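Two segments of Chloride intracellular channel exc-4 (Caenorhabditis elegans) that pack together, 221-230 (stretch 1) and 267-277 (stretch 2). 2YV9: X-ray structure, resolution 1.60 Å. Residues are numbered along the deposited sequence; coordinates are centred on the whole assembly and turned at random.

Stretch 1, residues 221-230: LWAYILTAYR
Stretch 2 267-277: KTHTIPEKVLS

A helix can hold a loop and the first turn of the helix that follows it without a single direct hydrogen bond between them, provided that apolar groups interlock and water serves the polar edge; this pair, burying 467 Å² in total, is a worked example. At its centre lies Ile-271, in the m, m rotamer. Its CA-to-CB bond points sideways, but the end of the chain turns inward, so that CD1 lies 3.7 Å from Trp-222 CE3, near the plane of the indole, 3.8 Å from Tyr-229 CD2 and 4.1 Å from Ile-225 CG2. A flexible apolar chain suits the place, because its terminal methyl can touch all three at once.

The register runs antiparallel: CA atoms pair Trp-222 with Val-275 (7.2 Å), Leu-226 with Ile-271 (6.9 Å) and Tyr-229 with His-269 (5.9 Å). Residues 221-228 are helical, in a helix that begins earlier in the chain, with i to i+4 bonds such as Leu-226 N to Trp-222 O (2.8 Å). Stretch 2 is a loop up to Pro-272 (-56/152°), the N-cap, with phi/psi -118/68° at His-269 and -87/137° at Ile-271; the helix from Glu-273 continues later in the chain.

Trp-222 (chi1 -89°, chi2 108°), the most covered residue at 91 Å², offers a flat indole face to apolar Pro-272, whose CD stands 3.6 Å from the six-membered ring centroid in a CH-pi contact. Val-275 (t) covers the same face with CG2, while its CG1 approaches Trp-222 CB to 3.2 Å. Farther out, Leu-226 (t, p) sets CD2 3.7 Å from CD1 of Leu-276 (t, p).

At the other end, Tyr-229 (m, chi2 -19°; 87 Å² covered) and His-269 (m, chi2 173°) form an offset stack, centroids 4.5 Å apart and planes at 8°; His-269 CA also sits 3.8 Å from the tyrosine ring centroid. Tyrosine suits this place, its ring buried while its hydroxyl reaches water: one molecule binds Tyr-229 OH (2.8 Å) and donates to Thr-268 O (2.7 Å), another donates to Tyr-229 O (2.6 Å) and bonds His-269 ND1 (2.9 Å).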

ATOM      1  N   LEU A 221     -19.179  -5.480  22.138  1.00 23.91           N
ATOM      2  CA  LEU A 221     -17.825  -5.290  21.589  1.00 22.66           C
ATOM      3  C   LEU A 221     -16.933  -6.400  22.095  1.00 19.64           C
ATOM      4  O   LEU A 221     -16.115  -6.931  21.332  1.00 24.15           O
ATOM      5  CB  LEU A 221     -17.284  -3.952  22.004  1.00 22.22           C
ATOM      6  CG  LEU A 221     -15.863  -3.591  21.560  1.00 23.81           C
ATOM      7  CD1 LEU A 221     -15.828  -3.523  20.097  1.00 20.46           C
ATOM      8  CD2 LEU A 221     -15.434  -2.285  22.202  1.00 27.85           C
ATOM      9  N   TRP A 222     -17.019  -6.688  23.399  1.00 22.21           N
ATOM     10  CA  TRP A 222     -16.151  -7.728  23.981  1.00 23.67           C
ATOM     11  C   TRP A 222     -16.519  -9.065  23.389  1.00 24.35           C
ATOM     12  O   TRP A 222     -15.668  -9.937  23.159  1.00 23.09           O
ATOM     13  CB  TRP A 222     -16.224  -7.722  25.501  1.00 23.35           C
ATOM     14  CG  TRP A 222     -15.213  -6.793  26.125  1.00 22.77           C
ATOM     15  CD1 TRP A 222     -15.438  -5.618  26.737  1.00 25.53           C
ATOM     16  CD2 TRP A 222     -13.814  -7.034  26.205  1.00 24.20           C
ATOM     17  NE1 TRP A 222     -14.252  -5.098  27.218  1.00 24.70           N
ATOM     18  CE2 TRP A 222     -13.241  -5.966  26.870  1.00 21.29           C
ATOM     19  CE3 TRP A 222     -12.993  -8.062  25.754  1.00 22.19           C
ATOM     20  CZ2 TRP A 222     -11.854  -5.888  27.074  1.00 25.57           C
ATOM     21  CZ3 TRP A 222     -11.641  -7.991  25.959  1.00 23.61           C
ATOM     22  CH2 TRP A 222     -11.091  -6.945  26.612  1.00 20.87           C
ATOM     23  N   ALA A 223     -17.811  -9.275  23.108  1.00 25.76           N
ATOM     24  CA  ALA A 223     -18.200 -10.486  22.416  1.00 20.51           C
ATOM     25  C   ALA A 223     -17.584 -10.638  20.996  1.00 24.44           C
ATOM     26  O   ALA A 223     -17.214 -11.721  20.550  1.00 27.15           O
ATOM     27  CB  ALA A 223     -19.716 -10.600  22.311  1.00 24.35           C
ATOM     28  N   TYR A 224     -17.459  -9.520  20.308  1.00 22.97           N
ATOM     29  CA  TYR A 224     -16.845  -9.468  18.994  1.00 21.83           C
ATOM     30  C   TYR A 224     -15.321  -9.725  19.125  1.00 20.16           C
ATOM     31  O   TYR A 224     -14.718 -10.446  18.316  1.00 22.66           O
ATOM     32  CB  TYR A 224     -17.145  -8.105  18.379  1.00 23.81           C
ATOM     33  CG  TYR A 224     -16.525  -7.816  17.051  1.00 21.30           C
ATOM     34  CD1 TYR A 224     -17.113  -8.245  15.854  1.00 21.28           C
ATOM     35  CD2 TYR A 224     -15.337  -7.062  16.958  1.00 22.03           C
ATOM     36  CE1 TYR A 224     -16.536  -8.010  14.677  1.00 22.93           C
ATOM     37  CE2 TYR A 224     -14.760  -6.812  15.716  1.00 20.95           C
ATOM     38  CZ  TYR A 224     -15.384  -7.226  14.595  1.00 20.93           C
ATOM     39  OH  TYR A 224     -14.845  -6.988  13.372  1.00 20.35           O
ATOM     40  N   ILE A 225     -14.705  -9.201  20.180  1.00 22.47           N
ATOM     41  CA  ILE A 225     -13.276  -9.513  20.411  1.00 21.59           C
ATOM     42  C   ILE A 225     -13.137 -11.029  20.695  1.00 21.80           C
ATOM     43  O   ILE A 225     -12.246 -11.726  20.182  1.00 23.22           O
ATOM     44  CB  ILE A 225     -12.724  -8.651  21.547  1.00 20.71           C
ATOM     45  CG1 ILE A 225     -12.685  -7.173  21.088  1.00 22.72           C
ATOM     46  CG2 ILE A 225     -11.313  -9.158  21.983  1.00 24.06           C
ATOM     47  CD1 ILE A 225     -12.542  -6.160  22.202  1.00 20.10           C
ATOM     48  N   LEU A 226     -14.021 -11.566  21.519  1.00 23.17           N
ATOM     49  CA  LEU A 226     -14.057 -13.022  21.718  1.00 25.27           C
ATOM     50  C   LEU A 226     -14.216 -13.783  20.404  1.00 25.33           C
ATOM     51  O   LEU A 226     -13.507 -14.741  20.173  1.00 24.15           O
ATOM     52  CB  LEU A 226     -15.162 -13.387  22.693  1.00 22.65           C
ATOM     53  CG  LEU A 226     -15.300 -14.876  23.041  1.00 24.30           C
ATOM     54  CD1 LEU A 226     -13.996 -15.600  23.430  1.00 30.68           C
ATOM     55  CD2 LEU A 226     -16.401 -15.033  24.163  1.00 30.74           C
ATOM     56  N   THR A 227     -15.117 -13.321  19.546  1.00 23.83           N
ATOM     57  CA  THR A 227     -15.246 -13.882  18.216  1.00 23.58           C
ATOM     58  C   THR A 227     -13.888 -13.863  17.513  1.00 23.25           C
ATOM     59  O   THR A 227     -13.488 -14.843  16.943  1.00 23.34           O
ATOM     60  CB  THR A 227     -16.351 -13.185  17.442  1.00 24.07           C
ATOM     61  OG1 THR A 227     -17.581 -13.439  18.152  1.00 25.50           O
ATOM     62  CG2 THR A 227     -16.433 -13.710  16.045  1.00 27.02           C
ATOM     63  N   ALA A 228     -13.160 -12.756  17.608  1.00 22.67           N
ATOM     64  CA  ALA A 228     -11.826 -12.689  16.995  1.00 23.65           C
ATOM     65  C   ALA A 228     -10.905 -13.828  17.469  1.00 20.93           C
ATOM     66  O   ALA A 228     -10.228 -14.492  16.701  1.00 24.10           O
ATOM     67  CB  ALA A 228     -11.165 -11.342  17.360  1.00 21.23           C
ATOM     68  N   TYR A 229     -10.872 -13.964  18.768  1.00 20.18           N
ATOM     69  CA  TYR A 229     -10.000 -14.912  19.473  1.00 21.33           C
ATOM     70  C   TYR A 229     -10.468 -16.350  19.261  1.00 27.14           C
ATOM     71  O   TYR A 229      -9.792 -17.253  19.747  1.00 26.80           O
ATOM     72  CB  TYR A 229      -9.998 -14.564  20.961  1.00 24.20           C
ATOM     73  CG  TYR A 229      -9.447 -13.204  21.314  1.00 22.50           C
ATOM     74  CD1 TYR A 229      -8.621 -12.486  20.416  1.00 24.19           C
ATOM     75  CD2 TYR A 229      -9.590 -12.678  22.600  1.00 26.67           C
ATOM     76  CE1 TYR A 229      -8.067 -11.236  20.795  1.00 20.73           C
ATOM     77  CE2 TYR A 229      -9.018 -11.466  22.956  1.00 21.27           C
ATOM     78  CZ  TYR A 229      -8.268 -10.755  22.032  1.00 22.43           C
ATOM     79  OH  TYR A 229      -7.699  -9.551  22.401  1.00 22.93           O
ATOM     80  N   ARG A 230     -11.621 -16.529  18.590  1.00 25.07           N
ATOM     81  CA  ARG A 230     -12.094 -17.862  18.148  1.00 23.80           C
ATOM     82  C   ARG A 230     -12.121 -18.066  16.605  1.00 28.22           C
ATOM     83  O   ARG A 230     -12.583 -19.112  16.114  1.00 27.80           O
ATOM     84  CB  ARG A 230     -13.488 -18.177  18.757  1.00 25.16           C
ATOM     85  CG  ARG A 230     -13.528 -18.254  20.279  1.00 28.37           C
ATOM     86  CD  ARG A 230     -14.987 -18.363  20.748  1.00 40.62           C
ATOM     87  NE  ARG A 230     -15.140 -18.518  22.192  1.00 53.42           N
ATOM     88  CZ  ARG A 230     -16.314 -18.634  22.813  1.00 52.35           C
ATOM     89  NH1 ARG A 230     -17.452 -18.595  22.124  1.00 70.18           N
ATOM     90  NH2 ARG A 230     -16.355 -18.783  24.134  1.00 61.17           N
ATOM     91  N   LYS A 267       0.762 -14.695  23.410  1.00 29.91           N
ATOM     92  CA  LYS A 267      -0.339 -14.131  22.691  1.00 30.79           C
ATOM     93  C   LYS A 267      -1.535 -14.113  23.649  1.00 33.79           C
ATOM     94  O   LYS A 267      -2.169 -15.155  23.887  1.00 33.40           O
ATOM     95  CB  LYS A 267      -0.743 -14.994  21.493  1.00 33.22           C
ATOM     96  CG  LYS A 267       0.139 -14.971  20.277  1.00 39.04           C
ATOM     97  CD  LYS A 267      -0.667 -15.489  19.075  1.00 52.22           C
ATOM     98  CE  LYS A 267       0.191 -16.210  18.062  1.00 51.01           C
ATOM     99  NZ  LYS A 267      -0.709 -16.861  17.075  1.00 52.45           N
ATOM    100  N   THR A 268      -1.831 -12.944  24.194  1.00 28.29           N
ATOM    101  CA  THR A 268      -2.851 -12.812  25.218  1.00 27.37           C
ATOM    102  C   THR A 268      -4.205 -12.642  24.540  1.00 29.86           C
ATOM    103  O   THR A 268      -4.516 -11.571  24.047  1.00 27.89           O
ATOM    104  CB  THR A 268      -2.548 -11.605  26.119  1.00 32.69           C
ATOM    105  OG1 THR A 268      -1.302 -11.818  26.792  1.00 31.00           O
ATOM    106  CG2 THR A 268      -3.635 -11.397  27.146  1.00 28.79           C
ATOM    107  N   HIS A 269      -4.980 -13.725  24.507  1.00 30.39           N
ATOM    108  CA  HIS A 269      -6.316 -13.743  23.979  1.00 30.64           C
ATOM    109  C   HIS A 269      -7.290 -14.121  25.073  1.00 27.12           C
ATOM    110  O   HIS A 269      -7.916 -15.170  25.006  1.00 33.75           O
ATOM    111  CB  HIS A 269      -6.406 -14.768  22.842  1.00 26.92           C
ATOM    112  CG  HIS A 269      -5.614 -14.393  21.640  1.00 28.43           C
ATOM    113  ND1 HIS A 269      -5.442 -15.227  20.559  1.00 35.19           N
ATOM    114  CD2 HIS A 269      -4.961 -13.246  21.340  1.00 27.29           C
ATOM    115  CE1 HIS A 269      -4.731 -14.608  19.639  1.00 34.07           C
ATOM    116  NE2 HIS A 269      -4.401 -13.415  20.099  1.00 29.99           N
ATOM    117  N   THR A 270      -7.427 -13.231  26.034  1.00 34.22           N
ATOM    118  CA  THR A 270      -8.154 -13.496  27.260  1.00 33.23           C
ATOM    119  C   THR A 270      -9.141 -12.391  27.507  1.00 34.00           C
ATOM    120  O   THR A 270      -8.776 -11.227  27.574  1.00 31.67           O
ATOM    121  CB  THR A 270      -7.148 -13.535  28.403  1.00 36.71           C
ATOM    122  OG1 THR A 270      -6.327 -14.693  28.214  1.00 39.45           O
ATOM    123  CG2 THR A 270      -7.845 -13.591  29.737  1.00 33.84           C
ATOM    124  N   ILE A 271     -10.398 -12.769  27.659  1.00 30.81           N
ATOM    125  CA  ILE A 271     -11.469 -11.873  27.971  1.00 26.40           C
ATOM    126  C   ILE A 271     -11.580 -11.684  29.493  1.00 24.71           C
ATOM    127  O   ILE A 271     -11.468 -12.655  30.250  1.00 27.70           O
ATOM    128  CB  ILE A 271     -12.808 -12.499  27.486  1.00 32.70           C
ATOM    129  CG1 ILE A 271     -12.714 -12.851  25.986  1.00 33.54           C
ATOM    130  CG2 ILE A 271     -13.973 -11.545  27.795  1.00 32.68           C
ATOM    131  CD1 ILE A 271     -12.360 -11.668  25.069  1.00 35.01           C
ATOM    132  N   PRO A 272     -11.790 -10.442  29.961  1.00 25.53           N
ATOM    133  CA  PRO A 272     -11.979 -10.307  31.408  1.00 29.70           C
ATOM    134  C   PRO A 272     -13.124 -11.186  31.953  1.00 24.93           C
ATOM    135  O   PRO A 272     -14.136 -11.451  31.264  1.00 28.28           O
ATOM    136  CB  PRO A 272     -12.302  -8.824  31.598  1.00 31.66           C
ATOM    137  CG  PRO A 272     -11.652  -8.169  30.422  1.00 28.48           C
ATOM    138  CD  PRO A 272     -11.832  -9.134  29.282  1.00 28.03           C
ATOM    139  N   GLU A 273     -12.972 -11.555  33.226  1.00 26.17           N
ATOM    140  CA  GLU A 273     -13.854 -12.550  33.826  1.00 28.68           C
ATOM    141  C   GLU A 273     -15.327 -12.151  33.845  1.00 27.84           C
ATOM    142  O   GLU A 273     -16.210 -12.958  33.501  1.00 33.34           O
ATOM    143  CB  GLU A 273     -13.405 -12.832  35.271  1.00 32.75           C
ATOM    144  CG  GLU A 273     -14.280 -13.822  36.041  1.00 41.00           C
ATOM    145  CD  GLU A 273     -13.584 -14.287  37.302  1.00 40.90           C
ATOM    146  OE1 GLU A 273     -13.746 -13.590  38.329  1.00 43.85           O
ATOM    147  OE2 GLU A 273     -12.820 -15.277  37.218  1.00 34.03           O
ATOM    148  N   LYS A 274     -15.584 -10.951  34.363  1.00 27.73           N
ATOM    149  CA  LYS A 274     -16.968 -10.467  34.541  1.00 30.12           C
ATOM    150  C   LYS A 274     -17.574 -10.222  33.179  1.00 28.47           C
ATOM    151  O   LYS A 274     -18.776 -10.395  32.979  1.00 33.95           O
ATOM    152  CB  LYS A 274     -16.984  -9.180  35.353  1.00 34.40           C
ATOM    153  CG  LYS A 274     -18.385  -8.608  35.644  1.00 54.64           C
ATOM    154  CD  LYS A 274     -19.366  -9.658  36.168  1.00 54.50           C
ATOM    155  CE  LYS A 274     -20.649  -9.015  36.666  1.00 59.92           C
ATOM    156  NZ  LYS A 274     -21.512 -10.051  37.299  1.00 72.44           N
ATOM    157  N   VAL A 275     -16.737  -9.851  32.225  1.00 27.10           N
ATOM    158  CA  VAL A 275     -17.207  -9.619  30.837  1.00 29.92           C
ATOM    159  C   VAL A 275     -17.611 -10.938  30.187  1.00 34.51           C
ATOM    160  O   VAL A 275     -18.607 -11.019  29.480  1.00 32.29           O
ATOM    161  CB  VAL A 275     -16.132  -8.947  29.991  1.00 30.06           C
ATOM    162  CG1 VAL A 275     -16.566  -8.872  28.498  1.00 30.11           C
ATOM    163  CG2 VAL A 275     -15.792  -7.566  30.549  1.00 30.93           C
ATOM    164  N   LEU A 276     -16.857 -12.000  30.444  1.00 27.38           N
ATOM    165  CA  LEU A 276     -17.176 -13.298  29.872  1.00 27.35           C
ATOM    166  C   LEU A 276     -18.508 -13.801  30.443  1.00 33.03           C
ATOM    167  O   LEU A 276     -19.347 -14.313  29.716  1.00 35.00           O
ATOM    168  CB  LEU A 276     -16.027 -14.286  30.103  1.00 36.13           C
ATOM    169  CG  LEU A 276     -16.060 -15.591  29.293  1.00 39.12           C
ATOM    170  CD1 LEU A 276     -16.393 -15.373  27.825  1.00 39.32           C
ATOM    171  CD2 LEU A 276     -14.743 -16.361  29.429  1.00 40.98           C
ATOM    172  N   SER A 277     -18.710 -13.551  31.732  1.00 38.98           N
ATOM    173  CA  SER A 277     -19.976 -13.887  32.375  1.00 43.76           C
ATOM    174  C   SER A 277     -21.115 -13.105  31.736  1.00 29.36           C
ATOM    175  O   SER A 277     -22.140 -13.712  31.393  1.00 44.00           O
ATOM    176  CB  SER A 277     -19.908 -13.620  33.871  1.00 50.09           C
ATOM    177  OG  SER A 277     -18.943 -14.474  34.480  1.00 42.32           O
TER
HETATM  178  O   HOH W   1      -6.347  -9.776  24.817  1.00 30.24           O
HETATM  179  O   HOH W   2      -7.429 -17.326  20.815  1.00 35.91           O